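Local coordinates for protein acetylornithine aminotransferase (Aquifex aeolicus, PDB 2EH6) that catalyses the pyridoxal 5'-phosphate-dependent transfer of an amino group between N(2)-acetyl-L-ornithine and 2-oxoglutarate in arginine biosynthesis, at residues A[53-58]-A[277-282]; A[111-116]-A[255-260]; A[121-126]-A[192-197]; A[317-322]-A[355-360]. All blocks are in the same frame, centred on the assembly; numbering follows the deposited sequence.

Contact 1: residues A[53-58]-A[277-282]; sequences LKEQVE and ACRAGT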
loop_
_atom_site.group_PDB
_atom_site.type_symbol
_atom_site.label_atom_id
_atom_site.label_comp_id
_atom_site.label_asym_id
_atom_site.label_seq_id
_atom_site.Cartn_x
_atom_site.Cartn_y
_atom_site.Cartn_z
ATOM N N LEU A 53 -14.404 -1.794 -14.774
ATOM C CA LEU A 53 -13.584 -2.740 -14.022
ATOM C C LEU A 53 -13.740 -4.162 -14.548
ATOM O O LEU A 53 -12.755 -4.884 -14.704
ATOM C CB LEU A 53 -13.927 -2.673 -12.525
ATOM C CG LEU A 53 -13.668 -1.332 -11.817
ATOM C CD1 LEU A 53 -14.011 -1.458 -10.336
ATOM C CD2 LEU A 53 -12.206 -0.929 -11.974
ATOM N N LYS A 54 -14.976 -4.564 -14.832
ATOM C CA LYS A 54 -15.223 -5.901 -15.354
ATOM C C LYS A 54 -14.488 -6.090 -16.673
ATOM O O LYS A 54 -13.916 -7.147 -16.930
ATOM C CB LYS A 54 -16.728 -6.127 -15.539
ATOM C CG LYS A 54 -17.461 -6.336 -14.224
ATOM C CD LYS A 54 -18.969 -6.246 -14.388
ATOM C CE LYS A 54 -19.496 -7.290 -15.344
ATOM N NZ LYS A 54 -20.976 -7.206 -15.447
ATOM N N GLU A 55 -14.487 -5.054 -17.503
ATOM C CA GLU A 55 -13.806 -5.119 -18.789
ATOM C C GLU A 55 -12.294 -5.244 -18.563
ATOM O O GLU A 55 -11.620 -6.015 -19.242
ATOM C CB GLU A 55 -14.125 -3.859 -19.604
ATOM C CG GLU A 55 -14.169 -4.045 -21.122
ATOM C CD GLU A 55 -12.858 -3.696 -21.809
ATOM O OE1 GLU A 55 -12.250 -2.668 -21.440
ATOM O OE2 GLU A 55 -12.443 -4.437 -22.730
ATOM N N GLN A 56 -11.771 -4.499 -17.592
ATOM C CA GLN A 56 -10.338 -4.529 -17.304
ATOM C C GLN A 56 -9.906 -5.872 -16.728
ATOM O O GLN A 56 -8.880 -6.427 -17.117
ATOM C CB GLN A 56 -9.965 -3.402 -16.328
ATOM C CG GLN A 56 -8.458 -3.172 -16.193
ATOM C CD GLN A 56 -7.794 -2.918 -17.537
ATOM O OE1 GLN A 56 -8.144 -1.975 -18.239
ATOM N NE2 GLN A 56 -6.837 -3.761 -17.899
ATOM N N VAL A 57 -10.690 -6.393 -15.793
ATOM C CA VAL A 57 -10.371 -7.672 -15.179
ATOM C C VAL A 57 -10.209 -8.772 -16.229
ATOM O O VAL A 57 -9.399 -9.678 -16.062
ATOM C CB VAL A 57 -11.464 -8.080 -14.171
ATOM C CG1 VAL A 57 -11.351 -9.550 -13.845
ATOM C CG2 VAL A 57 -11.329 -7.242 -12.904
ATOM N N GLU A 58 -10.971 -8.682 -17.315
ATOM C CA GLU A 58 -10.903 -9.690 -18.377
ATOM C C GLU A 58 -9.649 -9.574 -19.227
ATOM O O GLU A 58 -9.227 -10.548 -19.854
ATOM C CB GLU A 58 -12.110 -9.573 -19.314
ATOM C CG GLU A 58 -13.457 -9.835 -18.680
ATOM C CD GLU A 58 -14.597 -9.660 -19.670
ATOM O OE1 GLU A 58 -14.571 -10.328 -20.724
ATOM O OE2 GLU A 58 -15.512 -8.852 -19.397
ATOM N N ALA A 277 -6.315 -0.309 -11.005
ATOM C CA ALA A 277 -6.410 0.898 -10.196
ATOM C C ALA A 277 -6.548 2.135 -11.086
ATOM O O ALA A 277 -7.331 3.047 -10.799
ATOM C CB ALA A 277 -5.164 1.029 -9.315
ATOM N N CYS A 278 -5.779 2.171 -12.164
ATOM C CA CYS A 278 -5.828 3.313 -13.068
ATOM C C CYS A 278 -7.147 3.408 -13.829
ATOM O O CYS A 278 -7.623 4.500 -14.116
ATOM C CB CYS A 278 -4.645 3.266 -14.035
ATOM S SG CYS A 278 -3.040 3.624 -13.231
ATOM N N ARG A 279 -7.746 2.265 -14.148
ATOM C CA ARG A 279 -9.023 2.275 -14.859
ATOM C C ARG A 279 -10.067 2.873 -13.913
ATOM O O ARG A 279 -10.926 3.658 -14.322
ATOM C CB ARG A 279 -9.410 0.845 -15.254
ATOM C CG ARG A 279 -10.641 0.720 -16.154
ATOM C CD ARG A 279 -10.385 1.219 -17.578
ATOM N NE ARG A 279 -11.547 1.007 -18.444
ATOM C CZ ARG A 279 -11.792 -0.108 -19.136
ATOM N NH1 ARG A 279 -10.955 -1.138 -19.087
ATOM N NH2 ARG A 279 -12.889 -0.197 -19.879
ATOM N N ALA A 280 -9.978 2.511 -12.637
ATOM C CA ALA A 280 -10.904 3.022 -11.639
ATOM C C ALA A 280 -10.722 4.523 -11.480
ATOM O O ALA A 280 -11.692 5.288 -11.523
ATOM C CB ALA A 280 -10.673 2.322 -10.302
ATOM N N GLY A 281 -9.472 4.940 -11.296
ATOM C CA GLY A 281 -9.180 6.351 -11.127
ATOM C C GLY A 281 -9.626 7.187 -12.312
ATOM O O GLY A 281 -10.100 8.306 -12.142
ATOM N N THR A 282 -9.464 6.652 -13.517
ATOM C CA THR A 282 -9.864 7.378 -14.713
ATOM C C THR A 282 -11.368 7.627 -14.721
ATOM O O THR A 282 -11.829 8.708 -15.092
ATOM C CB THR A 282 -9.474 6.609 -15.984
ATOM O OG1 THR A 282 -8.049 6.614 -16.118
ATOM C CG2 THR A 282 -10.091 7.256 -17.211
#
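Arg279 reaches across from its helix to Glu55 and Gln56 and makes all the polar contacts between the two segments. The salt bridge is end-on: NH1 and NH2 both converge on one carboxylate oxygen, with Arg279 NH2 to Glu55 OE1 at 3.0 Å and Arg279 NH1 to Glu55 OE1 at 3.1 Å. NH2 uses the anti lone pair of that oxygen, and the oxygen lies near the guanidinium plane. A bend at chi2 (71°) in the arginine chain carries the group there.

The hydrogen bond to the amide is of a different kind. Arg279 NH1 meets Gln56 OE1 at 3.1 Å but stands 36° above the carbonyl plane, while Gln56 NE2 is engaged by the backbone oxygen of Leu60. NH1 therefore serves two acceptors, which should limit rotation of the guanidinium.

These are near-antiparallel packed helices, 47-59 and 275-308, whose segment axes run at 160° and approach to 9.8 Å.

Apolar contact is confined to Leu53 CD2 against Ala280 CB, 4.0 Å apart, with Val247 touching both residues. On helix 47-59, Leu53 and Val57 pack against Val57 and Leu53 of the second subunit, and Lys54 pairs with Glu58 of that subunit.

Contact 2: residues A[111-116]-A[255-260]; sequences RDKGKN and REEVAQ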
loop_
_atom_site.group_PDB
_atom_site.type_symbol
_atom_site.label_atom_id
_atom_site.label_comp_id
_atom_site.label_asym_id
_atom_site.label_seq_id
_atom_site.Cartn_x
_atom_site.Cartn_y
_atom_site.Cartn_z
ATOM N N ARG A 111 18.717 17.352 -1.217
ATOM C CA ARG A 111 20.016 16.699 -1.329
ATOM C C ARG A 111 20.567 16.908 -2.734
ATOM O O ARG A 111 21.767 17.146 -2.912
ATOM C CB ARG A 111 19.899 15.198 -1.043
ATOM C CG ARG A 111 19.769 14.855 0.431
ATOM C CD ARG A 111 21.114 14.944 1.141
ATOM N NE ARG A 111 21.982 13.808 0.832
ATOM C CZ ARG A 111 21.871 12.601 1.385
ATOM N NH1 ARG A 111 20.924 12.361 2.283
ATOM N NH2 ARG A 111 22.710 11.631 1.043
ATOM N N ASP A 112 19.699 16.822 -3.736
ATOM C CA ASP A 112 20.139 17.042 -5.112
ATOM C C ASP A 112 20.650 18.470 -5.316
ATOM O O ASP A 112 21.455 18.760 -6.194
ATOM C CB ASP A 112 18.952 16.792 -6.050
ATOM C CG ASP A 112 18.572 15.318 -6.044
ATOM O OD1 ASP A 112 19.473 14.489 -5.913
ATOM O OD2 ASP A 112 17.393 15.013 -6.213
ATOM N N LYS A 113 20.111 19.386 -4.486
ATOM C CA LYS A 113 20.463 20.800 -4.621
ATOM C C LYS A 113 21.674 21.180 -3.768
ATOM O O LYS A 113 22.075 22.334 -3.685
ATOM C CB LYS A 113 19.256 21.626 -4.185
ATOM C CG LYS A 113 18.114 21.572 -5.202
ATOM C CD LYS A 113 17.244 22.830 -5.157
ATOM C CE LYS A 113 16.225 22.873 -6.299
ATOM N NZ LYS A 113 16.904 22.620 -7.567
ATOM N N GLY A 114 22.229 20.168 -3.072
ATOM C CA GLY A 114 23.438 20.407 -2.287
ATOM C C GLY A 114 23.138 20.940 -0.879
ATOM O O GLY A 114 24.022 21.372 -0.150
ATOM N N LYS A 115 21.847 20.911 -0.503
ATOM C CA LYS A 115 21.471 21.512 0.775
ATOM C C LYS A 115 21.159 20.472 1.855
ATOM O O LYS A 115 20.822 19.329 1.573
ATOM C CB LYS A 115 20.259 22.415 0.540
ATOM C CG LYS A 115 20.586 23.584 -0.390
ATOM C CD LYS A 115 19.430 24.578 -0.511
ATOM C CE LYS A 115 19.763 25.749 -1.442
ATOM N NZ LYS A 115 18.611 26.644 -1.541
ATOM N N ASN A 116 21.286 20.884 3.113
ATOM C CA ASN A 116 21.051 19.992 4.242
ATOM C C ASN A 116 19.728 20.242 4.958
ATOM O O ASN A 116 19.702 20.670 6.115
ATOM C CB ASN A 116 22.210 20.103 5.242
ATOM C CG ASN A 116 22.040 19.186 6.441
ATOM O OD1 ASN A 116 21.860 17.975 6.295
ATOM N ND2 ASN A 116 22.101 19.762 7.637
ATOM N N ARG A 255 5.110 19.445 -8.444
ATOM C CA ARG A 255 5.426 20.331 -9.549
ATOM C C ARG A 255 6.741 19.869 -10.176
ATOM O O ARG A 255 7.590 19.269 -9.504
ATOM C CB ARG A 255 5.487 21.791 -9.073
ATOM C CG ARG A 255 6.537 22.115 -8.037
ATOM C CD ARG A 255 6.336 23.552 -7.537
ATOM N NE ARG A 255 7.406 23.978 -6.644
ATOM C CZ ARG A 255 8.654 24.222 -7.032
ATOM N NH1 ARG A 255 8.996 24.088 -8.309
ATOM N NH2 ARG A 255 9.565 24.580 -6.138
ATOM N N GLU A 256 6.871 20.114 -11.476
ATOM C CA GLU A 256 8.033 19.732 -12.280
ATOM C C GLU A 256 9.412 19.757 -11.630
ATOM O O GLU A 256 10.152 18.774 -11.692
ATOM C CB GLU A 256 8.100 20.609 -13.531
ATOM C CG GLU A 256 7.083 20.299 -14.596
ATOM C CD GLU A 256 7.327 18.966 -15.265
ATOM O OE1 GLU A 256 8.470 18.464 -15.230
ATOM O OE2 GLU A 256 6.368 18.428 -15.845
ATOM N N GLU A 257 9.771 20.887 -11.034
ATOM C CA GLU A 257 11.090 21.016 -10.428
ATOM C C GLU A 257 11.378 20.046 -9.292
ATOM O O GLU A 257 12.492 19.541 -9.175
ATOM C CB GLU A 257 11.316 22.441 -9.933
ATOM C CG GLU A 257 12.652 22.599 -9.234
ATOM C CD GLU A 257 12.874 23.987 -8.707
ATOM O OE1 GLU A 257 11.892 24.621 -8.266
ATOM O OE2 GLU A 257 14.037 24.439 -8.720
ATOM N N VAL A 258 10.390 19.792 -8.446
ATOM C CA VAL A 258 10.604 18.869 -7.341
ATOM C C VAL A 258 10.587 17.432 -7.868
ATOM O O VAL A 258 11.436 16.618 -7.505
ATOM C CB VAL A 258 9.526 19.054 -6.250
ATOM C CG1 VAL A 258 9.768 18.084 -5.102
ATOM C CG2 VAL A 258 9.558 20.486 -5.734
ATOM N N ALA A 259 9.633 17.139 -8.747
ATOM C CA ALA A 259 9.492 15.807 -9.323
ATOM C C ALA A 259 10.782 15.284 -9.942
ATOM O O ALA A 259 11.007 14.072 -9.999
ATOM C CB ALA A 259 8.382 15.810 -10.367
ATOM N N GLN A 260 11.625 16.199 -10.406
ATOM C CA GLN A 260 12.888 15.826 -11.030
ATOM C C GLN A 260 13.729 14.913 -10.153
ATOM O O GLN A 260 14.409 14.024 -10.657
ATOM C CB GLN A 260 13.709 17.080 -11.371
ATOM C CG GLN A 260 13.047 18.037 -12.354
ATOM C CD GLN A 260 12.746 17.391 -13.694
ATOM O OE1 GLN A 260 13.649 16.904 -14.378
ATOM N NE2 GLN A 260 11.469 17.383 -14.078
#
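Lys113 and Glu257 face each other across the protein surface in a salt bridge, Lys113 NZ to Glu257 OE2 at 3.6 Å, too long to count as a hydrogen bond. Their chains meet at about a right angle. The lysine bends at its last torsion, chi4 -50°, so CE lies as close to the carboxylate oxygen as NZ does, and the ammonium group is not driven straight at its partner. This is the loose side of the contact: both residues are exposed, and Arg255 and Glu257 also touch crystal neighbours, so the exact pose may owe something to the lattice.

Within 255-260 the other carboxylate oxygen, OE1, is held more closely. Arg255 grips it end-on with two nitrogens, Arg255 NH1 to Glu257 OE1 at 2.9 Å and Arg255 NH2 to Glu257 OE1 at 3.2 Å, and the oxygen lies 3° from the guanidinium plane. Val258 CG2 sits 4.0 Å above the centre of one face of that group, and Arg255 NE is paired with Asp235. Arg255 thus probably steadies the carboxylate that turns OE2 to the lysine.

Lys113 follows directly on helix 95-112, where Gly114, with positive phi, completes a Schellman motif. The arrangement is a surface salt-bridge network joining that helix terminus to the short helix 256-259, which follows strand 250-255 of the mixed sheet of the large, cofactor-binding domain of this class-III aminotransferase.

Contact 3: residues A[121-126]-A[192-197]; sequences ISFENS and EDFLSK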
loop_
_atom_site.group_PDB
_atom_site.type_symbol
_atom_site.label_atom_id
_atom_site.label_comp_id
_atom_site.label_asym_id
_atom_site.label_seq_id
_atom_site.Cartn_x
_atom_site.Cartn_y
_atom_site.Cartn_z
ATOM N N ILE A 121 7.897 19.780 9.533
ATOM C CA ILE A 121 7.004 20.319 10.534
ATOM C C ILE A 121 5.611 19.879 10.114
ATOM O O ILE A 121 5.180 20.170 9.002
ATOM C CB ILE A 121 7.031 21.860 10.562
ATOM C CG1 ILE A 121 8.407 22.352 11.028
ATOM C CG2 ILE A 121 5.919 22.383 11.477
ATOM C CD1 ILE A 121 8.551 23.867 11.026
ATOM N N SER A 122 4.925 19.148 10.982
ATOM C CA SER A 122 3.563 18.727 10.687
ATOM C C SER A 122 2.724 19.315 11.813
ATOM O O SER A 122 3.230 20.111 12.603
ATOM C CB SER A 122 3.444 17.198 10.634
ATOM O OG SER A 122 3.807 16.603 11.862
ATOM N N PHE A 123 1.459 18.926 11.909
ATOM C CA PHE A 123 0.602 19.498 12.936
ATOM C C PHE A 123 -0.052 18.532 13.907
ATOM O O PHE A 123 -0.245 17.352 13.606
ATOM C CB PHE A 123 -0.472 20.348 12.258
ATOM C CG PHE A 123 0.077 21.547 11.547
ATOM C CD1 PHE A 123 0.285 22.743 12.231
ATOM C CD2 PHE A 123 0.424 21.476 10.205
ATOM C CE1 PHE A 123 0.832 23.851 11.586
ATOM C CE2 PHE A 123 0.974 22.579 9.552
ATOM C CZ PHE A 123 1.177 23.768 10.247
ATOM N N GLU A 124 -0.381 19.053 15.085
ATOM C CA GLU A 124 -1.048 18.277 16.115
ATOM C C GLU A 124 -2.423 17.893 15.578
ATOM O O GLU A 124 -3.039 18.661 14.838
ATOM C CB GLU A 124 -1.199 19.113 17.391
ATOM C CG GLU A 124 0.039 19.110 18.281
ATOM C CD GLU A 124 -0.076 20.056 19.464
ATOM O OE1 GLU A 124 -1.204 20.261 19.962
ATOM O OE2 GLU A 124 0.965 20.588 19.902
ATOM N N ASN A 125 -2.891 16.704 15.952
ATOM C CA ASN A 125 -4.191 16.194 15.521
ATOM C C ASN A 125 -4.213 15.775 14.065
ATOM O O ASN A 125 -5.277 15.487 13.521
ATOM C CB ASN A 125 -5.288 17.231 15.736
ATOM C CG ASN A 125 -5.395 17.667 17.167
ATOM O OD1 ASN A 125 -5.540 16.843 18.065
ATOM N ND2 ASN A 125 -5.329 18.973 17.393
ATOM N N SER A 126 -3.048 15.751 13.433
ATOM C CA SER A 126 -2.968 15.357 12.037
ATOM C C SER A 126 -2.895 13.841 11.935
ATOM O O SER A 126 -2.573 13.153 12.908
ATOM C CB SER A 126 -1.732 15.962 11.379
ATOM O OG SER A 126 -0.550 15.357 11.879
ATOM N N GLU A 192 -8.221 30.510 6.406
ATOM C CA GLU A 192 -7.682 31.068 5.176
ATOM C C GLU A 192 -6.477 31.936 5.527
ATOM O O GLU A 192 -5.466 31.932 4.827
ATOM C CB GLU A 192 -8.740 31.908 4.460
ATOM C CG GLU A 192 -8.283 32.435 3.110
ATOM C CD GLU A 192 -9.390 33.147 2.357
ATOM O OE1 GLU A 192 -9.928 34.144 2.886
ATOM O OE2 GLU A 192 -9.721 32.708 1.233
ATOM N N ASP A 193 -6.593 32.674 6.624
ATOM C CA ASP A 193 -5.511 33.537 7.070
ATOM C C ASP A 193 -4.274 32.698 7.362
ATOM O O ASP A 193 -3.176 33.012 6.901
ATOM C CB ASP A 193 -5.924 34.298 8.331
ATOM C CG ASP A 193 -4.818 35.194 8.855
ATOM O OD1 ASP A 193 -4.320 36.036 8.075
ATOM O OD2 ASP A 193 -4.447 35.058 10.042
ATOM N N PHE A 194 -4.462 31.626 8.128
ATOM C CA PHE A 194 -3.365 30.736 8.489
ATOM C C PHE A 194 -2.693 30.132 7.261
ATOM O O PHE A 194 -1.467 30.147 7.150
ATOM C CB PHE A 194 -3.869 29.611 9.397
ATOM C CG PHE A 194 -2.796 28.643 9.813
ATOM C CD1 PHE A 194 -1.754 29.054 10.638
ATOM C CD2 PHE A 194 -2.821 27.323 9.371
ATOM C CE1 PHE A 194 -0.750 28.162 11.020
ATOM C CE2 PHE A 194 -1.827 26.426 9.745
ATOM C CZ PHE A 194 -0.788 26.844 10.571
ATOM N N LEU A 195 -3.491 29.593 6.344
ATOM C CA LEU A 195 -2.947 28.983 5.134
ATOM C C LEU A 195 -2.200 30.003 4.283
ATOM O O LEU A 195 -1.210 29.672 3.625
ATOM C CB LEU A 195 -4.066 28.334 4.311
ATOM C CG LEU A 195 -4.755 27.138 4.979
ATOM C CD1 LEU A 195 -5.846 26.607 4.071
ATOM C CD2 LEU A 195 -3.732 26.048 5.281
ATOM N N SER A 196 -2.681 31.242 4.296
ATOM C CA SER A 196 -2.050 32.319 3.543
ATOM C C SER A 196 -0.646 32.556 4.087
ATOM O O SER A 196 0.330 32.567 3.339
ATOM C CB SER A 196 -2.870 33.602 3.670
ATOM O OG SER A 196 -2.165 34.706 3.129
ATOM N N LYS A 197 -0.555 32.737 5.399
ATOM C CA LYS A 197 0.725 32.974 6.047
ATOM C C LYS A 197 1.650 31.780 5.894
ATOM O O LYS A 197 2.854 31.944 5.692
ATOM C CB LYS A 197 0.518 33.278 7.531
ATOM C CG LYS A 197 -0.219 34.578 7.803
ATOM C CD LYS A 197 -0.419 34.781 9.297
ATOM C CE LYS A 197 -1.192 36.060 9.595
ATOM N NZ LYS A 197 -1.461 36.194 11.054
#
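The rings of Phe123 and Phe194 approach from opposite directions, one from a strand and the other from a helix, and are the sole meeting point of the two segments. Their planes stand 78° apart with centroids separated by 5.7 Å, an oblique aromatic pair. The far ends of the rings do the touching: Phe123 CE1 comes to 3.6 Å from Phe194 CZ, and Phe123 CZ lies 3.7 Å from the same Phe194 CZ. Seen from Phe194, its partner lies at the ring edge, close to the plane.

With the backbone CA atoms of the two residues 12.7 Å apart, the rings have to span the gap between them. Phe194 holds CG anti to its own nitrogen (chi1 180°), which extends its ring from the helix toward the sheet. Ile178 touches both aromatic residues, while Ala157 and Ile176 also pack on Phe123.

Past Phe123 the chain makes a type II turn to Ser126, whose hydroxyl and backbone nitrogen both bond to the carbonyl oxygen of Phe123; the Ser126 OG to Phe123 O distance is 2.7 Å. The turn leads toward the cofactor-binding Phe127.

Helix 192-205 belongs to the connection between the parallel neighbouring strands 173-178 and 208-212. The aromatic pair therefore packs the helix of a beta-alpha-beta crossover onto the sheet of the large, cofactor-binding domain of a fold-type I aminotransferase.

Contact 4: residues A[317-322]-A[355-360]; sequences RGLMLG and PPLIIQ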
loop_
_atom_site.group_PDB
_atom_site.type_symbol
_atom_site.label_atom_id
_atom_site.label_comp_id
_atom_site.label_asym_id
_atom_site.label_seq_id
_atom_site.Cartn_x
_atom_site.Cartn_y
_atom_site.Cartn_z
ATOM N N ARG A 317 -16.380 21.406 5.017
ATOM C CA ARG A 317 -16.688 22.078 3.767
ATOM C C ARG A 317 -17.135 21.021 2.758
ATOM O O ARG A 317 -16.661 19.885 2.797
ATOM C CB ARG A 317 -15.431 22.797 3.278
ATOM C CG ARG A 317 -15.592 23.618 2.024
ATOM C CD ARG A 317 -14.225 24.101 1.554
ATOM N NE ARG A 317 -13.598 25.046 2.475
ATOM C CZ ARG A 317 -13.823 26.359 2.471
ATOM N NH1 ARG A 317 -14.663 26.892 1.592
ATOM N NH2 ARG A 317 -13.201 27.141 3.344
ATOM N N GLY A 318 -18.041 21.397 1.858
ATOM C CA GLY A 318 -18.526 20.458 0.858
ATOM C C GLY A 318 -19.207 19.261 1.499
ATOM O O GLY A 318 -20.167 19.427 2.257
ATOM N N LEU A 319 -18.724 18.057 1.196
ATOM C CA LEU A 319 -19.300 16.850 1.773
ATOM C C LEU A 319 -18.365 16.203 2.792
ATOM O O LEU A 319 -18.397 14.987 3.012
ATOM C CB LEU A 319 -19.695 15.846 0.679
ATOM C CG LEU A 319 -20.944 16.244 -0.124
ATOM C CD1 LEU A 319 -21.255 15.202 -1.185
ATOM C CD2 LEU A 319 -22.124 16.397 0.827
ATOM N N MET A 320 -17.508 17.027 3.387
ATOM C CA MET A 320 -16.620 16.574 4.445
ATOM C C MET A 320 -17.082 17.422 5.619
ATOM O O MET A 320 -16.560 18.514 5.862
ATOM C CB MET A 320 -15.151 16.867 4.151
ATOM C CG MET A 320 -14.242 16.266 5.221
ATOM S SD MET A 320 -12.492 16.619 5.048
ATOM C CE MET A 320 -12.119 15.676 3.648
ATOM N N LEU A 321 -18.076 16.921 6.340
ATOM C CA LEU A 321 -18.635 17.673 7.449
ATOM C C LEU A 321 -18.541 16.960 8.784
ATOM O O LEU A 321 -18.434 15.738 8.846
ATOM C CB LEU A 321 -20.099 18.008 7.142
ATOM C CG LEU A 321 -20.330 18.817 5.863
ATOM C CD1 LEU A 321 -21.810 18.837 5.516
ATOM C CD2 LEU A 321 -19.801 20.229 6.052
ATOM N N GLY A 322 -18.591 17.744 9.853
ATOM C CA GLY A 322 -18.527 17.182 11.184
ATOM C C GLY A 322 -19.435 17.936 12.131
ATOM O O GLY A 322 -19.711 19.120 11.939
ATOM N N PRO A 355 -20.503 11.075 3.127
ATOM C CA PRO A 355 -21.351 10.347 2.182
ATOM C C PRO A 355 -20.735 10.291 0.785
ATOM O O PRO A 355 -19.814 11.051 0.472
ATOM C CB PRO A 355 -22.646 11.149 2.208
ATOM C CG PRO A 355 -22.151 12.551 2.432
ATOM C CD PRO A 355 -21.134 12.342 3.533
ATOM N N PRO A 356 -21.226 9.382 -0.067
ATOM C CA PRO A 356 -20.689 9.279 -1.428
ATOM C C PRO A 356 -20.944 10.624 -2.094
ATOM O O PRO A 356 -21.891 11.321 -1.732
ATOM C CB PRO A 356 -21.519 8.153 -2.038
ATOM C CG PRO A 356 -21.826 7.290 -0.842
ATOM C CD PRO A 356 -22.213 8.318 0.189
ATOM N N LEU A 357 -20.118 10.996 -3.064
ATOM C CA LEU A 357 -20.293 12.292 -3.697
ATOM C C LEU A 357 -21.534 12.384 -4.590
ATOM O O LEU A 357 -21.894 13.469 -5.044
ATOM C CB LEU A 357 -19.021 12.678 -4.462
ATOM C CG LEU A 357 -17.746 12.662 -3.599
ATOM C CD1 LEU A 357 -16.571 13.202 -4.408
ATOM C CD2 LEU A 357 -17.948 13.511 -2.331
ATOM N N ILE A 358 -22.192 11.251 -4.826
ATOM C CA ILE A 358 -23.406 11.229 -5.643
ATOM C C ILE A 358 -24.650 11.427 -4.776
ATOM O O ILE A 358 -25.777 11.376 -5.269
ATOM C CB ILE A 358 -23.566 9.887 -6.388
ATOM C CG1 ILE A 358 -23.608 8.741 -5.378
ATOM C CG2 ILE A 358 -22.438 9.707 -7.388
ATOM C CD1 ILE A 358 -24.001 7.401 -5.970
ATOM N N ILE A 359 -24.443 11.643 -3.483
ATOM C CA ILE A 359 -25.554 11.827 -2.556
ATOM C C ILE A 359 -26.472 12.981 -3.001
ATOM O O ILE A 359 -26.008 13.986 -3.537
ATOM C CB ILE A 359 -25.020 12.095 -1.129
ATOM C CG1 ILE A 359 -26.118 11.844 -0.101
ATOM C CG2 ILE A 359 -24.472 13.510 -1.028
ATOM C CD1 ILE A 359 -26.372 10.375 0.174
ATOM N N GLN A 360 -27.775 12.821 -2.782
ATOM C CA GLN A 360 -28.753 13.842 -3.165
ATOM C C GLN A 360 -29.511 14.401 -1.964
ATOM O O GLN A 360 -29.545 13.782 -0.901
ATOM C CB GLN A 360 -29.741 13.264 -4.177
ATOM C CG GLN A 360 -29.102 12.908 -5.511
ATOM C CD GLN A 360 -30.093 12.318 -6.493
ATOM O OE1 GLN A 360 -31.072 12.966 -6.871
ATOM N NE2 GLN A 360 -29.846 11.080 -6.912
#
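The carbonyl oxygens of Leu319 and Pro355 both accept a hydrogen bond from one nitrogen, NH1 of Arg220, which thereby ties the two segments together through a third residue. The same Leu319 O makes a van der Waals contact with Pro355 CD, 3.8 Å away.

Otherwise the contact is apolar and centred on Leu319, whose branched end is inserted among three residues of the facing loop. Its CD1 meets Ile359 CG2 at 3.6 Å and Leu357 CD2 at 3.9 Å, while the other branch, Leu319 CD2, faces the proline ring at Pro355 CG, 4.2 Å away. With CG anti to the carbonyl carbon (chi1 -73°) and chi2 extended, CD1 reaches out between Leu357 and Ile359. All the touching residues are buried.

Two tight turns present these groups. A type II' turn from Arg317 to Met320, with Gly318 at positive phi, places Leu319 at its third position. Facing it, a type I turn from Pro356 to Ile359 is closed by the Ile359 N to Pro356 O bond of 3.1 Å and brings Leu357 and Ile359 to the same leucine.

The first turn is the hairpin connection between antiparallel strands 313-317 and 320-324 at one edge of the smaller domain's sheet, where 313-317 is the outermost strand. The second lies in the loop from strand 350-353 to helix 361-374. Val295 of the long helix 275-308 also packs on Leu319, so hairpin, loop and helix meet here.

In the fold
Contacts 2 and 3 both lie in the large, cofactor-binding domain: helix 95-112, which ends in contact 2, is followed in the chain by strand 119-123 of contact 3, and their centres are 23 Å apart. Contact 4 joins a hairpin of the smaller domain's sheet to the loop before helix 361-374; its nearest atoms come within about 7 Å of contact 3 without touching it. Of contacts 3 and 4, the side chains of Phe123 and Leu357 lie about 11 Å and about 14 Å from the bound pyridoxal phosphate. Contacts 1 and 2 are away from the annotated sites, but both touch the second subunit. Helix 275-308 supplies one half of contact 1 and also packs against contact 4.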